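Local structure of PrgX (Enterococcus faecalis, 2AWI) at residues A[104-110]-A[137-142]; A[113-117]-A[130-134]; A[153-157]-A[189-193]; A[231-235]-A[263-269]. The protein acts as the receptor for the peptide sex pheromone cCF10 and as a transcriptional repressor in the control of conjugation, and probably binds DNA through a helix-turn-helix domain. The protein carries 1 engineered substitution. One frame throughout, in Å; residues are numbered along the deposited sequence.

Contact 1 of 4, residues A[104-110]-A[137-142]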
loop_
_atom_site.group_PDB
_atom_site.type_symbol
_atom_site.label_atom_id
_atom_site.label_comp_id
_atom_site.label_asym_id
_atom_site.label_seq_id
_atom_site.Cartn_x
_atom_site.Cartn_y
_atom_site.Cartn_z
ATOM N N LEU A 104 21.691 36.616 32.229
ATOM C CA LEU A 104 23.080 36.317 31.894
ATOM C C LEU A 104 23.863 35.757 33.075
ATOM O O LEU A 104 25.063 35.503 32.968
ATOM C CB LEU A 104 23.782 37.570 31.362
ATOM C CG LEU A 104 23.235 38.203 30.080
ATOM C CD1 LEU A 104 24.073 39.428 29.706
ATOM C CD2 LEU A 104 23.264 37.185 28.961
ATOM N N THR A 105 23.176 35.574 34.198
ATOM C CA THR A 105 23.784 35.034 35.411
ATOM C C THR A 105 24.487 33.719 35.082
ATOM O O THR A 105 25.583 33.438 35.575
ATOM C CB THR A 105 22.712 34.758 36.487
ATOM O OG1 THR A 105 21.993 35.966 36.765
ATOM C CG2 THR A 105 23.357 34.246 37.772
ATOM N N SER A 106 23.838 32.916 34.245
ATOM C CA SER A 106 24.376 31.630 33.831
ATOM C C SER A 106 23.662 31.177 32.568
ATOM O O SER A 106 22.606 31.708 32.214
ATOM C CB SER A 106 24.169 30.583 34.933
ATOM O OG SER A 106 22.799 30.243 35.077
ATOM N N LEU A 107 24.246 30.191 31.894
ATOM C CA LEU A 107 23.665 29.656 30.679
ATOM C C LEU A 107 22.268 29.115 30.968
ATOM O O LEU A 107 21.388 29.180 30.116
ATOM C CB LEU A 107 24.559 28.558 30.111
ATOM C CG LEU A 107 25.942 29.045 29.675
ATOM C CD1 LEU A 107 26.792 27.860 29.253
ATOM C CD2 LEU A 107 25.806 30.049 28.534
ATOM N N GLN A 108 22.059 28.590 32.170
ATOM C CA GLN A 108 20.747 28.064 32.530
ATOM C C GLN A 108 19.735 29.203 32.520
ATOM O O GLN A 108 18.729 29.139 31.822
ATOM C CB GLN A 108 20.794 27.399 33.908
ATOM C CG GLN A 108 21.556 26.085 33.918
ATOM C CD GLN A 108 20.817 24.979 33.175
ATOM O OE1 GLN A 108 21.422 24.012 32.712
ATOM N NE2 GLN A 108 19.498 25.115 33.072
ATOM N N TYR A 109 20.007 30.255 33.289
ATOM C CA TYR A 109 19.106 31.404 33.333
ATOM C C TYR A 109 18.871 31.992 31.948
ATOM O O TYR A 109 17.779 32.478 31.650
ATOM C CB TYR A 109 19.649 32.485 34.274
ATOM C CG TYR A 109 19.275 32.249 35.720
ATOM C CD1 TYR A 109 17.946 32.333 36.136
ATOM C CD2 TYR A 109 20.240 31.894 36.662
ATOM C CE1 TYR A 109 17.585 32.064 37.455
ATOM C CE2 TYR A 109 19.890 31.623 37.985
ATOM C CZ TYR A 109 18.561 31.706 38.371
ATOM O OH TYR A 109 18.210 31.415 39.668
ATOM N N PHE A 110 19.883 31.956 31.089
ATOM C CA PHE A 110 19.669 32.485 29.753
ATOM C C PHE A 110 18.627 31.612 29.078
ATOM O O PHE A 110 17.688 32.113 28.462
ATOM C CB PHE A 110 20.954 32.478 28.925
ATOM C CG PHE A 110 20.822 33.212 27.621
ATOM C CD1 PHE A 110 20.460 34.556 27.609
ATOM C CD2 PHE A 110 21.028 32.559 26.411
ATOM C CE1 PHE A 110 20.302 35.241 26.407
ATOM C CE2 PHE A 110 20.873 33.235 25.201
ATOM C CZ PHE A 110 20.509 34.578 25.200
ATOM N N ASP A 137 23.588 40.062 23.801
ATOM C CA ASP A 137 23.658 38.953 24.747
ATOM C C ASP A 137 24.406 37.785 24.113
ATOM O O ASP A 137 25.316 37.222 24.713
ATOM C CB ASP A 137 22.250 38.498 25.143
ATOM C CG ASP A 137 21.527 39.509 26.018
ATOM O OD1 ASP A 137 20.323 39.303 26.280
ATOM O OD2 ASP A 137 22.157 40.502 26.449
ATOM N N LEU A 138 24.027 37.431 22.891
ATOM C CA LEU A 138 24.664 36.308 22.213
ATOM C C LEU A 138 26.172 36.487 22.073
ATOM O O LEU A 138 26.934 35.539 22.283
ATOM C CB LEU A 138 24.012 36.074 20.847
ATOM C CG LEU A 138 22.503 35.771 20.891
ATOM C CD1 LEU A 138 22.032 35.334 19.511
ATOM C CD2 LEU A 138 22.204 34.678 21.912
ATOM N N LYS A 139 26.601 37.702 21.734
ATOM C CA LYS A 139 28.025 37.998 21.594
ATOM C C LYS A 139 28.699 37.847 22.951
ATOM O O LYS A 139 29.766 37.247 23.068
ATOM C CB LYS A 139 28.232 39.421 21.070
ATOM C CG LYS A 139 27.939 39.595 19.590
ATOM C CD LYS A 139 28.153 41.037 19.158
ATOM C CE LYS A 139 28.068 41.191 17.643
ATOM N NZ LYS A 139 26.767 40.729 17.080
ATOM N N HIS A 140 28.065 38.391 23.981
ATOM C CA HIS A 140 28.606 38.311 25.325
ATOM C C HIS A 140 28.786 36.863 25.788
ATOM O O HIS A 140 29.746 36.538 26.491
ATOM C CB HIS A 140 27.694 39.059 26.292
ATOM C CG HIS A 140 28.129 38.970 27.718
ATOM N ND1 HIS A 140 27.941 37.838 28.482
ATOM C CD2 HIS A 140 28.754 39.864 28.516
ATOM C CE1 HIS A 140 28.433 38.040 29.692
ATOM N NE2 HIS A 140 28.932 39.262 29.739
ATOM N N LEU A 141 27.871 35.992 25.381
ATOM C CA LEU A 141 27.937 34.593 25.770
ATOM C C LEU A 141 28.816 33.731 24.872
ATOM O O LEU A 141 29.476 32.815 25.359
ATOM C CB LEU A 141 26.530 33.983 25.797
ATOM C CG LEU A 141 25.528 34.560 26.799
ATOM C CD1 LEU A 141 24.133 34.049 26.466
ATOM C CD2 LEU A 141 25.939 34.181 28.212
ATOM N N TYR A 142 28.842 34.022 23.572
ATOM C CA TYR A 142 29.608 33.182 22.654
ATOM C C TYR A 142 30.859 33.691 21.949
ATOM O O TYR A 142 31.518 32.914 21.268
ATOM C CB TYR A 142 28.649 32.587 21.617
ATOM C CG TYR A 142 27.667 31.621 22.240
ATOM C CD1 TYR A 142 28.089 30.364 22.682
ATOM C CD2 TYR A 142 26.338 31.991 22.473
ATOM C CE1 TYR A 142 27.221 29.505 23.346
ATOM C CE2 TYR A 142 25.460 31.137 23.135
ATOM C CZ TYR A 142 25.913 29.898 23.571
ATOM O OH TYR A 142 25.066 29.060 24.251
#
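This is an apolar contact between two helices of an antiparallel helical hairpin in the TPR-like regulatory region. It joins the start of helix 107-122, with the turn before it, to the end of helix 128-142. Ser106 is the N-cap of the first helix; its OG accepts a weak bond from Tyr109 N. Leu141 has the most surface covered of any residue in 137-142. It packs against Leu104, where CD2 of Leu104 is 4.1 Å from CG of Leu141, and against Leu107, where the two CD2 atoms are also 4.1 Å apart. Leu104 CD1 lies over a face of the His140 ring. Asp137 forms a salt bridge with Arg103, while its CB lies 4.0 Å from Phe110 CE1. The second subunit borders the turn, where its Tyr17 OH bonds to Thr105 O. Phe110 packs on Leu138 and Leu141: Phe110 CZ is 3.7 Å from Leu138 CD2, and Leu141 CD1 makes a CH-pi contact 3.5 Å from the centroid of the Phe110 ring.

Contact 2 of 4, residues A[113-117]-A[130-134]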
loop_
_atom_site.group_PDB
_atom_site.type_symbol
_atom_site.label_atom_id
_atom_site.label_comp_id
_atom_site.label_asym_id
_atom_site.label_seq_id
_atom_site.Cartn_x
_atom_site.Cartn_y
_atom_site.Cartn_z
ATOM N N TYR A 113 15.318 32.410 30.312
ATOM C CA TYR A 113 14.966 33.705 29.742
ATOM C C TYR A 113 14.312 33.543 28.374
ATOM O O TYR A 113 13.241 34.093 28.125
ATOM C CB TYR A 113 16.228 34.562 29.618
ATOM C CG TYR A 113 16.065 35.785 28.749
ATOM C CD1 TYR A 113 15.295 36.870 29.171
ATOM C CD2 TYR A 113 16.671 35.851 27.493
ATOM C CE1 TYR A 113 15.132 37.995 28.365
ATOM C CE2 TYR A 113 16.516 36.967 26.680
ATOM C CZ TYR A 113 15.745 38.037 27.121
ATOM O OH TYR A 113 15.593 39.149 26.324
ATOM N N LEU A 114 14.960 32.795 27.485
ATOM C CA LEU A 114 14.419 32.567 26.145
ATOM C C LEU A 114 13.087 31.826 26.253
ATOM O O LEU A 114 12.277 31.834 25.321
ATOM C CB LEU A 114 15.405 31.755 25.293
ATOM C CG LEU A 114 16.748 32.432 24.986
ATOM C CD1 LEU A 114 17.670 31.466 24.240
ATOM C CD2 LEU A 114 16.506 33.701 24.170
ATOM N N GLY A 115 12.878 31.180 27.400
ATOM C CA GLY A 115 11.638 30.465 27.636
ATOM C C GLY A 115 10.508 31.470 27.772
ATOM O O GLY A 115 9.381 31.232 27.325
ATOM N N TYR A 116 10.813 32.604 28.395
ATOM C CA TYR A 116 9.828 33.664 28.565
ATOM C C TYR A 116 9.582 34.377 27.236
ATOM O O TYR A 116 8.448 34.736 26.917
ATOM C CB TYR A 116 10.298 34.679 29.607
ATOM C CG TYR A 116 10.143 34.226 31.041
ATOM C CD1 TYR A 116 10.880 33.153 31.546
ATOM C CD2 TYR A 116 9.263 34.882 31.901
ATOM C CE1 TYR A 116 10.745 32.749 32.878
ATOM C CE2 TYR A 116 9.119 34.490 33.229
ATOM C CZ TYR A 116 9.861 33.425 33.712
ATOM O OH TYR A 116 9.710 33.050 35.026
ATOM N N ILE A 117 10.641 34.580 26.460
ATOM C CA ILE A 117 10.501 35.249 25.171
ATOM C C ILE A 117 9.570 34.440 24.286
ATOM O O ILE A 117 8.726 34.994 23.583
ATOM C CB ILE A 117 11.861 35.403 24.462
ATOM C CG1 ILE A 117 12.773 36.304 25.293
ATOM C CG2 ILE A 117 11.663 35.989 23.064
ATOM C CD1 ILE A 117 12.221 37.697 25.521
ATOM N N PHE A 130 13.848 42.568 24.388
ATOM C CA PHE A 130 14.426 41.443 23.656
ATOM C C PHE A 130 15.261 41.904 22.468
ATOM O O PHE A 130 16.480 41.750 22.469
ATOM C CB PHE A 130 13.329 40.493 23.172
ATOM C CG PHE A 130 13.849 39.290 22.444
ATOM C CD1 PHE A 130 14.694 38.383 23.086
ATOM C CD2 PHE A 130 13.506 39.064 21.113
ATOM C CE1 PHE A 130 15.196 37.264 22.415
ATOM C CE2 PHE A 130 13.999 37.949 20.423
ATOM C CZ PHE A 130 14.849 37.046 21.078
ATOM N N ASN A 131 14.600 42.464 21.458
ATOM C CA ASN A 131 15.291 42.940 20.265
ATOM C C ASN A 131 16.389 43.946 20.585
ATOM O O ASN A 131 17.384 44.042 19.865
ATOM C CB ASN A 131 14.298 43.578 19.290
ATOM C CG ASN A 131 13.517 42.552 18.496
ATOM O OD1 ASN A 131 12.769 42.901 17.580
ATOM N ND2 ASN A 131 13.683 41.278 18.840
ATOM N N LYS A 132 16.210 44.692 21.667
ATOM C CA LYS A 132 17.193 45.690 22.066
ATOM C C LYS A 132 18.463 45.107 22.688
ATOM O O LYS A 132 19.494 45.780 22.729
ATOM C CB LYS A 132 16.569 46.689 23.050
ATOM C CG LYS A 132 15.945 47.946 22.424
ATOM C CD LYS A 132 14.703 47.658 21.581
ATOM C CE LYS A 132 15.056 47.307 20.141
ATOM N NZ LYS A 132 15.700 48.448 19.428
ATOM N N THR A 133 18.409 43.865 23.159
ATOM C CA THR A 133 19.584 43.278 23.795
ATOM C C THR A 133 20.036 41.911 23.289
ATOM O O THR A 133 21.150 41.477 23.596
ATOM C CB THR A 133 19.372 43.145 25.321
ATOM O OG1 THR A 133 18.397 42.126 25.579
ATOM C CG2 THR A 133 18.884 44.464 25.914
ATOM N N ILE A 134 19.201 41.237 22.502
ATOM C CA ILE A 134 19.551 39.896 22.057
ATOM C C ILE A 134 20.903 39.757 21.365
ATOM O O ILE A 134 21.730 38.945 21.784
ATOM C CB ILE A 134 18.441 39.284 21.160
ATOM C CG1 ILE A 134 18.716 37.790 20.953
ATOM C CG2 ILE A 134 18.378 40.000 19.822
ATOM C CD1 ILE A 134 18.789 36.978 22.246
HETATM O O HOH W 1 18.006 39.575 24.736
#
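Helices 107-122 and 128-142 run roughly antiparallel here. The N-to-C directions of the short segments 113-117 and 130-134 differ by 146°, and their axes come no closer than 12.7 Å. The closest backbone approach is Ile117 CA to Phe130 CA, 7.5 Å. At this spacing the gap is wide and large side chains must fill it. Phe130 does most of this. Ile117 CG2 sits over one face of the Phe130 ring, 3.7 Å from the centroid and 6° off the normal, in a CH-pi contact. Ile117 CD1 is also 3.5 Å from Phe130 CD1. Two other residues meet the ring near its edge: Leu114 CD2 is 4.2 Å from Phe130 CE1, and Tyr113 OH is 3.4 Å from Phe130 CD1. Leu163 touches Phe130 as well, and Leu159 of helix 150-159 packs on Leu114. Beside the apolar cluster lies a water. It is hydrogen-bonded to Tyr113 OH at 2.9 Å and to Thr133 OG1 at 2.7 Å, and it donates a weak bond to Phe130 O at 3.5 Å. Thr133 OG1 is also bonded to Thr129 O of its own helix. The chemistry is therefore mixed. An aromatic and aliphatic cluster fills the space between the two helices, and the hydroxyls of Tyr113 and Thr133 are bridged by a water.

Contact 3 of 4, residues A[153-157]-A[189-193]. Engineered in segment 153-157: Cys153 (natural residue Tyr).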
loop_
_atom_site.group_PDB
_atom_site.type_symbol
_atom_site.label_atom_id
_atom_site.label_comp_id
_atom_site.label_asym_id
_atom_site.label_seq_id
_atom_site.Cartn_x
_atom_site.Cartn_y
_atom_site.Cartn_z
ATOM N N CYS A 153 23.616 23.663 23.568
ATOM C CA CYS A 153 22.762 23.136 22.515
ATOM C C CYS A 153 21.288 23.338 22.869
ATOM O O CYS A 153 20.435 23.387 21.991
ATOM C CB CYS A 153 23.074 21.661 22.266
ATOM S SG CYS A 153 24.634 21.433 21.357
ATOM N N GLU A 154 20.988 23.477 24.156
ATOM C CA GLU A 154 19.610 23.711 24.571
ATOM C C GLU A 154 19.301 25.160 24.197
ATOM O O GLU A 154 18.254 25.459 23.625
ATOM C CB GLU A 154 19.453 23.505 26.083
ATOM C CG GLU A 154 18.010 23.540 26.567
ATOM C CD GLU A 154 17.892 23.386 28.077
ATOM O OE1 GLU A 154 18.457 22.411 28.633
ATOM O OE2 GLU A 154 17.229 24.240 28.713
ATOM N N ILE A 155 20.231 26.052 24.525
ATOM C CA ILE A 155 20.088 27.473 24.209
ATOM C C ILE A 155 19.880 27.662 22.704
ATOM O O ILE A 155 18.971 28.370 22.274
ATOM C CB ILE A 155 21.344 28.263 24.665
ATOM C CG1 ILE A 155 21.274 28.498 26.178
ATOM C CG2 ILE A 155 21.459 29.568 23.892
ATOM C CD1 ILE A 155 22.508 29.149 26.774
ATOM N N VAL A 156 20.718 27.016 21.904
ATOM C CA VAL A 156 20.597 27.129 20.455
ATOM C C VAL A 156 19.208 26.732 19.970
ATOM O O VAL A 156 18.651 27.357 19.070
ATOM C CB VAL A 156 21.646 26.259 19.748
ATOM C CG1 VAL A 156 21.070 25.680 18.469
ATOM C CG2 VAL A 156 22.863 27.110 19.424
ATOM N N SER A 157 18.664 25.678 20.566
ATOM C CA SER A 157 17.342 25.187 20.209
ATOM C C SER A 157 16.284 26.225 20.573
ATOM O O SER A 157 15.346 26.468 19.814
ATOM C CB SER A 157 17.065 23.881 20.953
ATOM O OG SER A 157 15.768 23.393 20.652
ATOM N N THR A 189 19.873 16.349 23.940
ATOM C CA THR A 189 20.012 17.772 23.696
ATOM C C THR A 189 20.764 18.127 22.413
ATOM O O THR A 189 20.353 19.020 21.675
ATOM C CB THR A 189 20.709 18.426 24.876
ATOM O OG1 THR A 189 20.019 18.064 26.080
ATOM C CG2 THR A 189 20.707 19.939 24.723
ATOM N N ILE A 190 21.861 17.435 22.143
ATOM C CA ILE A 190 22.626 17.719 20.945
ATOM C C ILE A 190 21.859 17.281 19.700
ATOM O O ILE A 190 22.127 17.767 18.600
ATOM C CB ILE A 190 23.993 17.018 20.984
ATOM C CG1 ILE A 190 23.803 15.502 20.964
ATOM C CG2 ILE A 190 24.747 17.435 22.247
ATOM C CD1 ILE A 190 25.096 14.736 20.940
ATOM N N GLN A 191 20.899 16.370 19.884
ATOM C CA GLN A 191 20.082 15.862 18.783
ATOM C C GLN A 191 18.896 16.766 18.481
ATOM O O GLN A 191 18.523 16.947 17.326
ATOM C CB GLN A 191 19.557 14.463 19.108
ATOM C CG GLN A 191 20.472 13.326 18.698
ATOM C CD GLN A 191 20.048 11.996 19.296
ATOM O OE1 GLN A 191 20.380 11.685 20.439
ATOM N NE2 GLN A 191 19.297 11.214 18.531
ATOM N N THR A 192 18.302 17.327 19.528
ATOM C CA THR A 192 17.145 18.199 19.372
ATOM C C THR A 192 17.458 19.363 18.437
ATOM O O THR A 192 16.639 19.726 17.592
ATOM C CB THR A 192 16.685 18.750 20.738
ATOM O OG1 THR A 192 16.400 17.654 21.619
ATOM C CG2 THR A 192 15.424 19.602 20.586
ATOM N N VAL A 193 18.649 19.932 18.598
ATOM C CA VAL A 193 19.102 21.054 17.787
ATOM C C VAL A 193 19.034 20.712 16.315
ATOM O O VAL A 193 18.437 21.434 15.529
ATOM C CB VAL A 193 20.572 21.437 18.094
ATOM C CG1 VAL A 193 21.015 22.547 17.156
ATOM C CG2 VAL A 193 20.718 21.867 19.537
#
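Helices 150-159 and 184-203 lie side by side and close together. The axes of segments 153-157 and 189-193 approach to 8.4 Å, with 27° between their directions. The backbones come closest at Ser157 and Val193, whose CA atoms are 5.1 Å apart. The main bump is Val193. It projects among Cys153, Val156 and Ser157, spaced over one turn of the facing helix. Val193 CG2 presses on the backbone, 2.9 Å from Cys153 O, a very tight fit, and lies 3.6 Å from Cys153 CB. Val193 CG1 meets Val156 CG1 at 3.4 Å. Ile172 of helix 165-172 packs on both valines. One turn earlier, the Thr189 methyl fills a second hollow, with Thr189 CG2 3.8 Å from Cys153 CB and 3.6 Å from Glu154 N. Cys153 is an engineered residue, tyrosine in nature; Cys153 SG lies 4.1 Å from Ile190 CG2. At the other end Ser157 OG touches Thr192 CG2 at 3.8 Å. Polar ends turn to partners outside the segments: Glu154 to Ser111 and Lys79, Thr189 to Asp185, and Thr192 to Tyr232. The two helices are nearly parallel, and helix 165-172 lies between them in sequence. This is consistent with the A helices of successive TPR-like helical hairpins packing side by side, as in TPR superhelices.

Contact 4 of 4, residues A[231-235]-A[263-269]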
loop_
_atom_site.group_PDB
_atom_site.type_symbol
_atom_site.label_atom_id
_atom_site.label_comp_id
_atom_site.label_asym_id
_atom_site.label_seq_id
_atom_site.Cartn_x
_atom_site.Cartn_y
_atom_site.Cartn_z
ATOM N N TYR A 231 12.741 8.286 17.887
ATOM C CA TYR A 231 11.737 9.158 17.293
ATOM C C TYR A 231 12.398 10.174 16.364
ATOM O O TYR A 231 11.887 10.471 15.287
ATOM C CB TYR A 231 10.949 9.893 18.386
ATOM C CG TYR A 231 10.168 8.983 19.309
ATOM C CD1 TYR A 231 9.206 8.099 18.813
ATOM C CD2 TYR A 231 10.366 9.028 20.685
ATOM C CE1 TYR A 231 8.460 7.293 19.670
ATOM C CE2 TYR A 231 9.628 8.224 21.546
ATOM C CZ TYR A 231 8.681 7.363 21.035
ATOM O OH TYR A 231 7.962 6.578 21.905
ATOM N N TYR A 232 13.532 10.711 16.800
ATOM C CA TYR A 232 14.280 11.684 16.018
ATOM C C TYR A 232 14.854 11.033 14.762
ATOM O O TYR A 232 14.877 11.637 13.693
ATOM C CB TYR A 232 15.433 12.259 16.856
ATOM C CG TYR A 232 15.036 13.279 17.910
ATOM C CD1 TYR A 232 15.993 13.825 18.760
ATOM C CD2 TYR A 232 13.719 13.721 18.039
ATOM C CE1 TYR A 232 15.655 14.792 19.714
ATOM C CE2 TYR A 232 13.369 14.696 18.999
ATOM C CZ TYR A 232 14.347 15.220 19.824
ATOM O OH TYR A 232 14.032 16.180 20.752
ATOM N N ASP A 233 15.325 9.799 14.898
ATOM C CA ASP A 233 15.905 9.077 13.776
ATOM C C ASP A 233 14.847 8.838 12.701
ATOM O O ASP A 233 15.144 8.778 11.508
ATOM C CB ASP A 233 16.475 7.743 14.270
ATOM C CG ASP A 233 17.278 7.019 13.212
ATOM O OD1 ASP A 233 17.821 7.692 12.312
ATOM O OD2 ASP A 233 17.386 5.778 13.291
ATOM N N LEU A 234 13.604 8.722 13.144
ATOM C CA LEU A 234 12.481 8.475 12.257
ATOM C C LEU A 234 12.054 9.778 11.578
ATOM O O LEU A 234 11.838 9.822 10.367
ATOM C CB LEU A 234 11.328 7.902 13.083
ATOM C CG LEU A 234 10.269 7.008 12.453
ATOM C CD1 LEU A 234 10.935 5.866 11.708
ATOM C CD2 LEU A 234 9.361 6.472 13.565
ATOM N N GLU A 235 11.940 10.836 12.371
ATOM C CA GLU A 235 11.524 12.133 11.861
ATOM C C GLU A 235 12.573 12.754 10.943
ATOM O O GLU A 235 12.246 13.270 9.873
ATOM C CB GLU A 235 11.220 13.072 13.027
ATOM C CG GLU A 235 10.843 14.481 12.620
ATOM C CD GLU A 235 10.232 15.244 13.771
ATOM O OE1 GLU A 235 10.405 14.790 14.924
ATOM O OE2 GLU A 235 9.587 16.290 13.530
ATOM N N ILE A 263 3.647 5.760 10.037
ATOM C CA ILE A 263 4.177 4.987 11.157
ATOM C C ILE A 263 3.901 5.705 12.475
ATOM O O ILE A 263 3.521 5.079 13.468
ATOM C CB ILE A 263 5.696 4.764 11.012
ATOM C CG1 ILE A 263 5.949 3.592 10.069
ATOM C CG2 ILE A 263 6.324 4.493 12.354
ATOM C CD1 ILE A 263 5.298 2.293 10.527
ATOM N N PHE A 264 4.091 7.020 12.476
ATOM C CA PHE A 264 3.861 7.815 13.671
ATOM C C PHE A 264 2.407 7.698 14.095
ATOM O O PHE A 264 2.089 7.788 15.279
ATOM C CB PHE A 264 4.229 9.291 13.418
ATOM C CG PHE A 264 5.704 9.577 13.548
ATOM C CD1 PHE A 264 6.346 9.446 14.783
ATOM C CD2 PHE A 264 6.463 9.934 12.436
ATOM C CE1 PHE A 264 7.726 9.661 14.908
ATOM C CE2 PHE A 264 7.845 10.152 12.548
ATOM C CZ PHE A 264 8.476 10.015 13.786
ATOM N N LYS A 265 1.523 7.508 13.122
ATOM C CA LYS A 265 0.110 7.373 13.422
ATOM C C LYS A 265 -0.117 6.038 14.114
ATOM O O LYS A 265 -0.742 5.969 15.168
ATOM C CB LYS A 265 -0.727 7.422 12.144
ATOM C CG LYS A 265 -2.232 7.330 12.401
ATOM C CD LYS A 265 -3.016 6.948 11.148
ATOM C CE LYS A 265 -2.677 5.530 10.684
ATOM N NZ LYS A 265 -3.493 5.071 9.514
ATOM N N ILE A 266 0.405 4.978 13.511
ATOM C CA ILE A 266 0.254 3.635 14.047
ATOM C C ILE A 266 0.728 3.492 15.492
ATOM O O ILE A 266 -0.017 3.011 16.343
ATOM C CB ILE A 266 1.008 2.609 13.181
ATOM C CG1 ILE A 266 0.488 2.659 11.743
ATOM C CG2 ILE A 266 0.808 1.212 13.739
ATOM C CD1 ILE A 266 1.138 1.644 10.822
ATOM N N ILE A 267 1.954 3.923 15.776
ATOM C CA ILE A 267 2.488 3.785 17.124
ATOM C C ILE A 267 1.926 4.757 18.147
ATOM O O ILE A 267 2.307 4.713 19.311
ATOM C CB ILE A 267 4.036 3.853 17.130
ATOM C CG1 ILE A 267 4.517 5.280 16.867
ATOM C CG2 ILE A 267 4.586 2.902 16.058
ATOM C CD1 ILE A 267 6.039 5.415 16.790
ATOM N N GLY A 268 1.025 5.638 17.727
ATOM C CA GLY A 268 0.416 6.558 18.677
ATOM C C GLY A 268 1.025 7.926 18.951
ATOM O O GLY A 268 0.625 8.590 19.923
ATOM N N LYS A 269 1.984 8.366 18.138
ATOM C CA LYS A 269 2.573 9.693 18.344
ATOM C C LYS A 269 1.771 10.711 17.526
ATOM O O LYS A 269 2.210 11.172 16.470
ATOM C CB LYS A 269 4.047 9.698 17.920
ATOM C CG LYS A 269 4.919 8.716 18.700
ATOM C CD LYS A 269 4.992 9.066 20.175
ATOM C CE LYS A 269 5.932 10.227 20.427
ATOM N NZ LYS A 269 5.976 10.598 21.870
HETATM O O HOH W 2 7.093 8.390 23.402
#
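Tyr231 opens the segment on helix 230-248 and has the most surface covered there. Lys269 lies over one face of the Tyr231 ring, with NZ 4.5 Å from the centroid in a cation-pi contact and CE 4.1 Å away. At the ring edge, Tyr231 CE1 is 4.2 Å from Ile267 CD1. A water donates to Tyr231 OH at 2.5 Å and accepts from Lys269 NZ at 2.9 Å. The same hydroxyl is hydrogen-bonded to Asp233 of the second subunit. Asp233 of this chain returns that bond to Tyr231 of the other chain. Leu234 comes next, with CD2 over the Phe264 ring, 4.0 Å from its centroid, and 3.8 Å from Ile263 CG2. Glu235 N meets the Phe264 ring edge, 3.8 Å from CZ. In 263-269, Gly268, with positive phi, forms a Schellman motif after helix 251-266, and Lys269 follows as N-cap of helix 270-286. The chemistry implies an aliphatic and aromatic hairpin core bordered by a lysine, water and tyrosine group that continues into the subunit interface.

In the fold
Contacts 1 and 2 belong to one hairpin, helices 107-122 and 128-142. Contact 2 is nested inside the loop closed by contact 1, and their centres are 11 Å apart. Phe110 CZ touches Ile134 CD1 at 4.2 Å. Ile155 of contact 3 packs on both: Ile155 CD1 is 3.7 Å from Phe110 CD2, and Ile155 O is 3.9 Å from Leu114 CD1. The centre of contact 3 is about 6 Å from the centre of the chain, the nearest of the four. It leads on to contact 4, 20 Å distant between centres, through Thr192 OG1 and Tyr232 OH, a probable hydrogen bond of 2.9 Å. Contacts 1 and 4 are 35 Å apart between centres, yet both touch the second subunit.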